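Local coordinates for protein RNA-dependent RNA polymerase (Taggert virus, PDB 6DX3) that probably acts, through the viral ovarian tumor (OTU) domain studied here, as a cysteine protease that removes ubiquitin from protein conjugates, at residues E26-M36 / R147-R157; G38-A46 / P55-V65. One frame throughout, in Å; residues are numbered along the deposited sequence.

Contact 1 (E26-M36 / R147-R157)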
loop_
_atom_site.group_PDB
_atom_site.type_symbol
_atom_site.label_atom_id
_atom_site.label_comp_id
_atom_site.label_asym_id
_atom_site.label_seq_id
_atom_site.Cartn_x
_atom_site.Cartn_y
_atom_site.Cartn_z
ATOM N N GLU A 26 -14.404 10.090 -0.377
ATOM C CA GLU A 26 -14.569 11.047 0.716
ATOM C C GLU A 26 -15.824 10.799 1.545
ATOM O O GLU A 26 -15.965 11.405 2.611
ATOM C CB GLU A 26 -14.568 12.477 0.173
ATOM C CG GLU A 26 -13.279 12.855 -0.548
ATOM C CD GLU A 26 -13.077 14.354 -0.615
ATOM O OE1 GLU A 26 -13.962 15.049 -1.159
ATOM O OE2 GLU A 26 -12.033 14.832 -0.125
ATOM N N ASP A 27 -16.730 9.930 1.097
ATOM C CA ASP A 27 -17.815 9.504 1.977
ATOM C C ASP A 27 -17.291 8.655 3.131
ATOM O O ASP A 27 -17.915 8.601 4.198
ATOM C CB ASP A 27 -18.870 8.727 1.185
ATOM C CG ASP A 27 -19.516 9.560 0.101
ATOM O OD1 ASP A 27 -19.214 10.775 0.010
ATOM O OD2 ASP A 27 -20.337 8.998 -0.654
ATOM N N ILE A 28 -16.142 8.007 2.945
ATOM C CA ILE A 28 -15.595 7.100 3.941
ATOM C C ILE A 28 -14.259 7.582 4.507
ATOM O O ILE A 28 -14.011 7.401 5.704
ATOM C CB ILE A 28 -15.460 5.679 3.347
ATOM C CG1 ILE A 28 -16.809 5.191 2.793
ATOM C CG2 ILE A 28 -14.899 4.710 4.375
ATOM C CD1 ILE A 28 -17.832 4.821 3.855
ATOM N N PHE A 29 -13.402 8.202 3.697
ATOM C CA PHE A 29 -12.057 8.582 4.115
ATOM C C PHE A 29 -11.843 10.082 3.976
ATOM O O PHE A 29 -12.627 10.800 3.352
ATOM C CB PHE A 29 -10.979 7.862 3.291
ATOM C CG PHE A 29 -11.078 6.370 3.329
ATOM C CD1 PHE A 29 -11.590 5.671 2.247
ATOM C CD2 PHE A 29 -10.637 5.661 4.437
ATOM C CE1 PHE A 29 -11.677 4.296 2.273
ATOM C CE2 PHE A 29 -10.722 4.282 4.470
ATOM C CZ PHE A 29 -11.242 3.601 3.388
ATOM N N GLU A 30 -10.755 10.537 4.583
ATOM C CA GLU A 30 -10.130 11.812 4.272
ATOM C C GLU A 30 -8.841 11.529 3.513
ATOM O O GLU A 30 -8.022 10.716 3.957
ATOM C CB GLU A 30 -9.827 12.616 5.538
ATOM C CG GLU A 30 -8.605 13.511 5.399
ATOM C CD GLU A 30 -8.442 14.468 6.554
ATOM O OE1 GLU A 30 -9.435 14.709 7.271
ATOM O OE2 GLU A 30 -7.316 14.975 6.743
ATOM N N ILE A 31 -8.671 12.177 2.366
ATOM C CA ILE A 31 -7.457 12.019 1.574
ATOM C C ILE A 31 -6.349 12.819 2.249
ATOM O O ILE A 31 -6.390 14.051 2.277
ATOM C CB ILE A 31 -7.662 12.475 0.124
ATOM C CG1 ILE A 31 -8.791 11.677 -0.534
ATOM C CG2 ILE A 31 -6.361 12.344 -0.664
ATOM C CD1 ILE A 31 -9.280 12.273 -1.842
ATOM N N VAL A 32 -5.360 12.120 2.804
ATOM C CA VAL A 32 -4.192 12.763 3.395
ATOM C C VAL A 32 -3.116 12.794 2.315
ATOM O O VAL A 32 -2.454 11.787 2.047
ATOM C CB VAL A 32 -3.715 12.041 4.656
ATOM C CG1 VAL A 32 -2.582 12.823 5.312
ATOM C CG2 VAL A 32 -4.871 11.857 5.629
ATOM N N ASN A 33 -2.945 13.956 1.691
ATOM C CA ASN A 33 -2.079 14.057 0.524
ATOM C C ASN A 33 -0.619 13.871 0.915
ATOM O O ASN A 33 -0.145 14.430 1.908
ATOM C CB ASN A 33 -2.271 15.407 -0.167
ATOM C CG ASN A 33 -3.725 15.707 -0.462
ATOM O OD1 ASN A 33 -4.381 16.445 0.275
ATOM N ND2 ASN A 33 -4.242 15.132 -1.543
ATOM N N GLN A 34 0.087 13.075 0.125
ATOM C CA GLN A 34 1.498 12.788 0.299
ATOM C C GLN A 34 2.321 13.519 -0.756
ATOM O O GLN A 34 1.804 13.870 -1.821
ATOM C CB GLN A 34 1.745 11.276 0.206
ATOM C CG GLN A 34 0.995 10.479 1.257
ATOM C CD GLN A 34 1.301 10.956 2.662
ATOM O OE1 GLN A 34 2.464 11.082 3.048
ATOM N NE2 GLN A 34 0.257 11.225 3.436
ATOM N N PRO A 35 3.599 13.787 -0.481
ATOM C CA PRO A 35 4.423 14.526 -1.448
ATOM C C PRO A 35 4.406 13.871 -2.821
ATOM O O PRO A 35 4.403 12.645 -2.949
ATOM C CB PRO A 35 5.817 14.490 -0.817
ATOM C CG PRO A 35 5.550 14.399 0.649
ATOM C CD PRO A 35 4.314 13.554 0.788
ATOM N N MET A 36 4.382 14.707 -3.861
ATOM C CA MET A 36 4.242 14.235 -5.238
ATOM C C MET A 36 5.610 13.933 -5.853
ATOM O O MET A 36 6.027 14.516 -6.853
ATOM C CB MET A 36 3.472 15.257 -6.069
ATOM C CG MET A 36 1.954 15.144 -5.966
ATOM S SD MET A 36 1.100 16.604 -6.608
ATOM C CE MET A 36 1.136 17.674 -5.169
ATOM N N ARG A 147 -3.390 6.392 -7.446
ATOM C CA ARG A 147 -3.814 7.437 -8.377
ATOM C C ARG A 147 -2.799 7.509 -9.513
ATOM O O ARG A 147 -1.802 8.230 -9.410
ATOM C CB ARG A 147 -3.949 8.774 -7.655
ATOM C CG ARG A 147 -4.460 8.641 -6.232
ATOM C CD ARG A 147 -4.651 9.996 -5.569
ATOM N NE ARG A 147 -5.807 10.716 -6.086
ATOM C CZ ARG A 147 -6.253 11.864 -5.586
ATOM N NH1 ARG A 147 -5.635 12.423 -4.553
ATOM N NH2 ARG A 147 -7.316 12.461 -6.115
ATOM N N ARG A 148 -3.017 6.723 -10.550
ATOM C CA ARG A 148 -2.078 6.557 -11.625
ATOM C C ARG A 148 -0.828 6.050 -10.940
ATOM O O ARG A 148 -0.837 5.044 -10.364
ATOM C CB ARG A 148 -1.876 7.774 -12.536
ATOM C CG ARG A 148 -3.161 8.360 -13.105
ATOM C CD ARG A 148 -3.933 7.490 -14.088
ATOM N NE ARG A 148 -3.351 7.554 -15.407
ATOM C CZ ARG A 148 -3.731 8.382 -16.362
ATOM N NH1 ARG A 148 -4.737 9.225 -16.188
ATOM N NH2 ARG A 148 -3.084 8.352 -17.493
ATOM N N ASN A 149 0.253 6.738 -11.018
ATOM C CA ASN A 149 1.459 6.285 -10.340
ATOM C C ASN A 149 1.605 6.846 -8.930
ATOM O O ASN A 149 2.466 6.370 -8.187
ATOM C CB ASN A 149 2.685 6.649 -11.182
ATOM C CG ASN A 149 2.715 5.920 -12.515
ATOM O OD1 ASN A 149 2.212 4.804 -12.637
ATOM N ND2 ASN A 149 3.295 6.557 -13.524
ATOM N N HIS A 150 0.781 7.815 -8.539
ATOM C CA HIS A 150 0.852 8.447 -7.225
ATOM C C HIS A 150 0.055 7.653 -6.192
ATOM O O HIS A 150 -0.932 6.988 -6.517
ATOM C CB HIS A 150 0.324 9.883 -7.300
ATOM C CG HIS A 150 0.377 10.623 -5.998
ATOM N ND1 HIS A 150 1.520 11.241 -5.539
ATOM C CD2 HIS A 150 -0.576 10.855 -5.064
ATOM C CE1 HIS A 150 1.271 11.820 -4.377
ATOM N NE2 HIS A 150 0.006 11.600 -4.066
ATOM N N TYR A 151 0.489 7.747 -4.932
ATOM C CA TYR A 151 -0.184 7.111 -3.805
ATOM C C TYR A 151 -0.450 8.151 -2.728
ATOM O O TYR A 151 0.442 8.931 -2.381
ATOM C CB TYR A 151 0.658 5.971 -3.215
ATOM C CG TYR A 151 0.635 4.674 -3.992
ATOM C CD1 TYR A 151 -0.392 3.753 -3.811
ATOM C CD2 TYR A 151 1.651 4.359 -4.884
ATOM C CE1 TYR A 151 -0.414 2.562 -4.505
ATOM C CE2 TYR A 151 1.640 3.166 -5.584
ATOM C CZ TYR A 151 0.601 2.271 -5.391
ATOM O OH TYR A 151 0.580 1.085 -6.089
ATOM N N ASP A 152 -1.670 8.159 -2.199
ATOM C CA ASP A 152 -2.015 8.978 -1.049
ATOM C C ASP A 152 -2.529 8.080 0.068
ATOM O O ASP A 152 -2.932 6.936 -0.163
ATOM C CB ASP A 152 -3.074 10.039 -1.392
ATOM C CG ASP A 152 -2.507 11.205 -2.185
ATOM O OD1 ASP A 152 -1.420 11.708 -1.833
ATOM O OD2 ASP A 152 -3.154 11.618 -3.168
ATOM N N TYR A 153 -2.504 8.608 1.288
ATOM C CA TYR A 153 -3.050 7.909 2.441
ATOM C C TYR A 153 -4.528 8.233 2.594
ATOM O O TYR A 153 -4.961 9.355 2.321
ATOM C CB TYR A 153 -2.301 8.295 3.718
ATOM C CG TYR A 153 -2.770 7.539 4.942
ATOM C CD1 TYR A 153 -2.471 6.192 5.101
ATOM C CD2 TYR A 153 -3.514 8.167 5.934
ATOM C CE1 TYR A 153 -2.898 5.490 6.210
ATOM C CE2 TYR A 153 -3.943 7.470 7.055
ATOM C CZ TYR A 153 -3.630 6.130 7.186
ATOM O OH TYR A 153 -4.048 5.420 8.288
ATOM N N LEU A 154 -5.302 7.240 3.028
ATOM C CA LEU A 154 -6.722 7.409 3.305
ATOM C C LEU A 154 -6.958 7.160 4.788
ATOM O O LEU A 154 -6.664 6.071 5.294
ATOM C CB LEU A 154 -7.574 6.465 2.452
ATOM C CG LEU A 154 -7.587 6.734 0.944
ATOM C CD1 LEU A 154 -8.222 5.567 0.196
ATOM C CD2 LEU A 154 -8.315 8.033 0.627
ATOM N N LYS A 155 -7.482 8.167 5.477
ATOM C CA LYS A 155 -7.763 8.079 6.897
ATOM C C LYS A 155 -9.263 8.052 7.125
ATOM O O LYS A 155 -9.973 8.921 6.601
ATOM C CB LYS A 155 -7.143 9.268 7.638
ATOM C CG LYS A 155 -7.695 9.504 9.033
ATOM C CD LYS A 155 -7.313 10.888 9.532
ATOM C CE LYS A 155 -8.175 11.313 10.705
ATOM N NZ LYS A 155 -8.550 12.754 10.634
ATOM N N PRO A 156 -9.780 7.074 7.872
ATOM C CA PRO A 156 -11.226 7.005 8.116
ATOM C C PRO A 156 -11.767 8.327 8.643
ATOM O O PRO A 156 -11.142 8.988 9.475
ATOM C CB PRO A 156 -11.357 5.884 9.151
ATOM C CG PRO A 156 -10.172 5.011 8.895
ATOM C CD PRO A 156 -9.061 5.932 8.467
ATOM N N ARG A 157 -12.942 8.707 8.136
ATOM C CA ARG A 157 -13.486 10.040 8.388
ATOM C C ARG A 157 -13.702 10.283 9.876
ATOM O O ARG A 157 -13.333 11.339 10.403
ATOM C CB ARG A 157 -14.796 10.216 7.616
ATOM C CG ARG A 157 -14.819 11.413 6.679
ATOM C CD ARG A 157 -16.214 11.649 6.117
ATOM N NE ARG A 157 -16.252 12.780 5.194
ATOM C CZ ARG A 157 -17.353 13.214 4.588
ATOM N NH1 ARG A 157 -17.292 14.250 3.763
ATOM N NH2 ARG A 157 -18.516 12.612 4.803
HETATM O O HOH W 1 -13.972 13.303 4.103
HETATM O O HOH W 2 -2.621 14.190 -3.751
#

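Contact 2 (G38-A46 / P55-V65)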
loop_
_atom_site.group_PDB
_atom_site.type_symbol
_atom_site.label_atom_id
_atom_site.label_comp_id
_atom_site.label_asym_id
_atom_site.label_seq_id
_atom_site.Cartn_x
_atom_site.Cartn_y
_atom_site.Cartn_z
ATOM N N GLY A 38 8.532 10.332 -6.356
ATOM C CA GLY A 38 8.568 8.893 -6.531
ATOM C C GLY A 38 8.564 8.080 -5.253
ATOM O O GLY A 38 8.552 6.848 -5.328
ATOM N N ASN A 39 8.576 8.724 -4.085
ATOM C CA ASN A 39 8.550 8.028 -2.804
ATOM C C ASN A 39 7.149 7.965 -2.203
ATOM O O ASN A 39 6.993 7.512 -1.063
ATOM C CB ASN A 39 9.505 8.707 -1.815
ATOM C CG ASN A 39 10.932 8.782 -2.330
ATOM O OD1 ASN A 39 11.479 7.804 -2.839
ATOM N ND2 ASN A 39 11.543 9.954 -2.197
ATOM N N CYS A 40 6.130 8.387 -2.959
ATOM C CA CYS A 40 4.794 8.593 -2.406
ATOM C C CYS A 40 4.190 7.321 -1.819
ATOM O O CYS A 40 3.414 7.396 -0.859
ATOM C CB CYS A 40 3.875 9.156 -3.488
ATOM S SG CYS A 40 3.831 8.117 -4.956
ATOM N N LEU A 41 4.500 6.152 -2.385
ATOM C CA LEU A 41 4.007 4.916 -1.780
ATOM C C LEU A 41 4.536 4.765 -0.360
ATOM O O LEU A 41 3.778 4.469 0.570
ATOM C CB LEU A 41 4.394 3.700 -2.623
ATOM C CG LEU A 41 4.021 2.377 -1.941
ATOM C CD1 LEU A 41 2.506 2.203 -1.885
ATOM C CD2 LEU A 41 4.672 1.180 -2.611
ATOM N N TYR A 42 5.840 4.991 -0.175
ATOM C CA TYR A 42 6.449 4.831 1.141
ATOM C C TYR A 42 6.015 5.929 2.103
ATOM O O TYR A 42 5.887 5.678 3.306
ATOM C CB TYR A 42 7.970 4.792 1.001
ATOM C CG TYR A 42 8.429 3.755 0.003
ATOM C CD1 TYR A 42 8.229 2.402 0.248
ATOM C CD2 TYR A 42 9.045 4.122 -1.185
ATOM C CE1 TYR A 42 8.637 1.441 -0.658
ATOM C CE2 TYR A 42 9.460 3.165 -2.101
ATOM C CZ TYR A 42 9.249 1.825 -1.830
ATOM O OH TYR A 42 9.654 0.864 -2.726
ATOM N N HIS A 43 5.790 7.146 1.599
ATOM C CA HIS A 43 5.201 8.201 2.420
ATOM C C HIS A 43 3.845 7.770 2.965
ATOM O O HIS A 43 3.574 7.893 4.166
ATOM C CB HIS A 43 5.044 9.483 1.598
ATOM C CG HIS A 43 6.315 10.248 1.397
ATOM N ND1 HIS A 43 6.986 10.865 2.432
ATOM C CD2 HIS A 43 7.024 10.517 0.277
ATOM C CE1 HIS A 43 8.058 11.472 1.958
ATOM N NE2 HIS A 43 8.106 11.275 0.654
ATOM N N SER A 44 2.973 7.264 2.086
ATOM C CA SER A 44 1.618 6.910 2.494
ATOM C C SER A 44 1.603 5.705 3.423
ATOM O O SER A 44 0.763 5.635 4.325
ATOM C CB SER A 44 0.755 6.645 1.260
ATOM O OG SER A 44 1.426 5.787 0.356
ATOM N N LEU A 45 2.515 4.751 3.222
ATOM C CA LEU A 45 2.640 3.644 4.164
ATOM C C LEU A 45 3.172 4.125 5.511
ATOM O O LEU A 45 2.738 3.641 6.564
ATOM C CB LEU A 45 3.543 2.559 3.582
ATOM C CG LEU A 45 2.948 1.757 2.423
ATOM C CD1 LEU A 45 3.958 0.752 1.886
ATOM C CD2 LEU A 45 1.674 1.059 2.861
ATOM N N ALA A 46 4.110 5.076 5.504
ATOM C CA ALA A 46 4.575 5.648 6.764
ATOM C C ALA A 46 3.468 6.432 7.455
ATOM O O ALA A 46 3.417 6.476 8.691
ATOM C CB ALA A 46 5.788 6.549 6.530
ATOM N N PRO A 55 9.206 14.086 7.192
ATOM C CA PRO A 55 9.486 14.003 5.747
ATOM C C PRO A 55 10.351 12.820 5.355
ATOM O O PRO A 55 10.242 12.334 4.222
ATOM C CB PRO A 55 10.191 15.335 5.455
ATOM C CG PRO A 55 9.662 16.264 6.490
ATOM C CD PRO A 55 9.472 15.436 7.725
ATOM N N ASP A 56 11.207 12.332 6.250
ATOM C CA ASP A 56 12.065 11.195 5.950
ATOM C C ASP A 56 11.519 9.872 6.478
ATOM O O ASP A 56 12.199 8.849 6.352
ATOM C CB ASP A 56 13.475 11.437 6.506
ATOM C CG ASP A 56 13.489 11.642 8.010
ATOM O OD1 ASP A 56 12.406 11.845 8.598
ATOM O OD2 ASP A 56 14.586 11.598 8.609
ATOM N N SER A 57 10.313 9.862 7.057
ATOM C CA SER A 57 9.765 8.621 7.601
ATOM C C SER A 57 9.638 7.546 6.531
ATOM O O SER A 57 9.741 6.351 6.837
ATOM C CB SER A 57 8.402 8.873 8.247
ATOM O OG SER A 57 8.507 9.721 9.375
ATOM N N TYR A 58 9.419 7.950 5.276
ATOM C CA TYR A 58 9.317 6.991 4.182
ATOM C C TYR A 58 10.573 6.139 4.059
ATOM O O TYR A 58 10.507 5.008 3.564
ATOM C CB TYR A 58 9.051 7.725 2.864
ATOM C CG TYR A 58 10.289 8.336 2.245
ATOM C CD1 TYR A 58 11.022 7.652 1.283
ATOM C CD2 TYR A 58 10.727 9.598 2.623
ATOM C CE1 TYR A 58 12.153 8.206 0.717
ATOM C CE2 TYR A 58 11.858 10.163 2.062
ATOM C CZ TYR A 58 12.566 9.463 1.108
ATOM O OH TYR A 58 13.692 10.017 0.546
ATOM N N LYS A 59 11.723 6.675 4.476
ATOM C CA LYS A 59 12.956 5.896 4.449
ATOM C C LYS A 59 12.859 4.687 5.369
ATOM O O LYS A 59 13.350 3.602 5.034
ATOM C CB LYS A 59 14.145 6.774 4.844
ATOM C CG LYS A 59 14.531 7.813 3.803
ATOM C CD LYS A 59 15.928 8.365 4.074
ATOM C CE LYS A 59 16.290 9.473 3.098
ATOM N NZ LYS A 59 17.676 9.979 3.311
ATOM N N LEU A 60 12.233 4.859 6.538
ATOM C CA LEU A 60 11.981 3.724 7.422
ATOM C C LEU A 60 11.226 2.625 6.690
ATOM O O LEU A 60 11.533 1.437 6.847
ATOM C CB LEU A 60 11.187 4.181 8.649
ATOM C CG LEU A 60 11.838 5.135 9.654
ATOM C CD1 LEU A 60 10.956 5.275 10.881
ATOM C CD2 LEU A 60 13.226 4.667 10.056
ATOM N N ILE A 61 10.240 3.009 5.875
ATOM C CA ILE A 61 9.426 2.031 5.160
ATOM C C ILE A 61 10.239 1.342 4.076
ATOM O O ILE A 61 10.201 0.113 3.938
ATOM C CB ILE A 61 8.176 2.719 4.580
ATOM C CG1 ILE A 61 7.353 3.351 5.701
ATOM C CG2 ILE A 61 7.331 1.734 3.790
ATOM C CD1 ILE A 61 6.970 2.372 6.790
ATOM N N LYS A 62 10.993 2.121 3.297
ATOM C CA LYS A 62 11.724 1.579 2.155
ATOM C C LYS A 62 12.819 0.614 2.595
ATOM O O LYS A 62 13.071 -0.395 1.925
ATOM C CB LYS A 62 12.308 2.732 1.337
ATOM C CG LYS A 62 12.842 2.354 -0.024
ATOM C CD LYS A 62 12.965 3.590 -0.909
ATOM C CE LYS A 62 13.856 3.316 -2.108
ATOM N NZ LYS A 62 13.674 4.303 -3.209
ATOM N N GLU A 63 13.487 0.905 3.713
ATOM C CA GLU A 63 14.503 -0.014 4.215
ATOM C C GLU A 63 13.879 -1.327 4.674
ATOM O O GLU A 63 14.467 -2.398 4.487
ATOM C CB GLU A 63 15.284 0.639 5.355
ATOM C CG GLU A 63 16.024 1.903 4.952
ATOM C CD GLU A 63 16.567 2.655 6.145
ATOM O OE1 GLU A 63 16.181 2.316 7.283
ATOM O OE2 GLU A 63 17.376 3.585 5.945
ATOM N N GLN A 64 12.685 -1.261 5.270
ATOM C CA GLN A 64 11.997 -2.471 5.694
ATOM C C GLN A 64 11.550 -3.312 4.506
ATOM O O GLN A 64 11.533 -4.544 4.597
ATOM C CB GLN A 64 10.795 -2.107 6.566
ATOM C CG GLN A 64 11.162 -1.603 7.953
ATOM C CD GLN A 64 11.608 -2.720 8.872
ATOM O OE1 GLN A 64 10.938 -3.744 8.991
ATOM N NE2 GLN A 64 12.748 -2.532 9.519
ATOM N N VAL A 65 11.186 -2.669 3.391
ATOM C CA VAL A 65 10.763 -3.410 2.206
ATOM C C VAL A 65 11.921 -4.228 1.646
ATOM O O VAL A 65 11.739 -5.383 1.238
ATOM C CB VAL A 65 10.186 -2.443 1.152
ATOM C CG1 VAL A 65 10.021 -3.142 -0.192
ATOM C CG2 VAL A 65 8.857 -1.870 1.623
HETATM O O HOH W 3 11.499 5.527 -3.601
HETATM O O HOH W 4 14.269 6.730 -2.391
HETATM O O HOH W 5 7.525 10.115 5.128
#

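Contact 1 (E26-M36 / R147-R157)
Strand 29-32 pairs antiparallel with strand 150-156 at one margin of the central sheet, Glu30 facing Lys155 and Val32 facing Tyr153 as hydrogen-bonded pairs. Glu30 N donates to Lys155 O at 2.7 Å, and Val32 N to Tyr153 O at 2.8 Å. On the face carrying Ile31 and Leu154, the two side chains run alongside each other, Ile31 CG1 lying 3.9 Å from Leu154 CD2. Leu154 CB also rests over one face of the Phe29 ring in a CH-pi contact. On the other face, Val32 CG2 meets the edge of the Tyr153 ring at CD2.

Beyond the ladder, Asp152 takes over the pairing. Its OD1 accepts a nearly straight bond from Gln34 N (2.8 Å, 170°) and, from the opposite side of the carboxylate plane, one from His150 NE2 (2.7 Å). OD2 forms a salt bridge with Arg147 NH1 (3.0 Å), and water 2 links it to Asn33 ND2. With both oxygens gripped, the carboxylate's rotation should be well fixed. The imidazole of His150, swung opposite the backbone N (chi1 -179°), turns its edge to Gln34 O, 3.3 Å from His150 CE1. The Gln34 chain bends at chi2 (-55°), returning NE2 to Val32 O, which Tyr153 N reaches from the opposite face. The His150-Asp152 pair is consistent with the histidine and aspartate of OTU proteases.

Strand 142-147 flanks strand 150-156 on its other side, Glu121 shares Arg147, Trp119 meets Phe29 edge-to-face, and helix 40-49 packs against Gln34, Tyr151 and Tyr153.

Contact 2 (G38-A46 / P55-V65)
Tyr42 enters helix 57-65 as a knob into the hole formed by Tyr58, Ile61, Lys62 and Val65. Lys62 CG lies over one face of its ring, while Ile61 CG2 (3.7 Å from Tyr42 CD1) and Val65 CG2 (4.0 Å from Tyr42 CE1) come to the rim. Ile61 presses CG1 against Ala46 CB at 3.7 Å.

Asn39 and His43 approach Tyr58 from the same side of its ring plane, His43 obliquely. The Tyr58 chi1 of 80° places CG between the backbone N and the carbonyl carbon, bringing the ring beneath the Asn39 amide; the planes are stacked 18° apart, with Asn39 CG 3.3 Å from Tyr58 CE1. Tyr58 CB covers one face of the His43 imidazole, whose CE1 approaches Pro55 O at 3.3 Å.

No direct hydrogen bond joins the segments; waters do. Water 4 donates to Asn39 OD1 (3.0 Å) and accepts from Lys62 NZ, which Lys95 O also holds. Asp37 OD1 accepts from Asn39 N just before the helix, and Phe108 and Glu104 of helix 102-112 back Ile61 and Val65.

The helix axes cross at 103°. Cys40, starting helix 40-46, points away from helix 57-65. Asp37-Gly38-Asn39-Cys40 matches the motif that carries the nucleophilic cysteine in OTU proteases.

In the fold
The two contacts, with centres about 15 Å apart, lie on successive parts of the chain: strand 29-32 leads into helix 40-49 and then helix 57-72, while strand 150-156 returns only near the end. Contact 2 is therefore nested in the long loop that contact 1 closes. Contact 1 forms one margin of the mixed sheet, and helix 40-49 packs against that sheet, joining it to the helical part of the domain. They meet directly where Cys40 SG lies 3.4 Å from Tyr151 N and the Cys40 side chain touches His150. Their junction thus brings together the cysteine, histidine and aspartate probably forming the OTU protease active site.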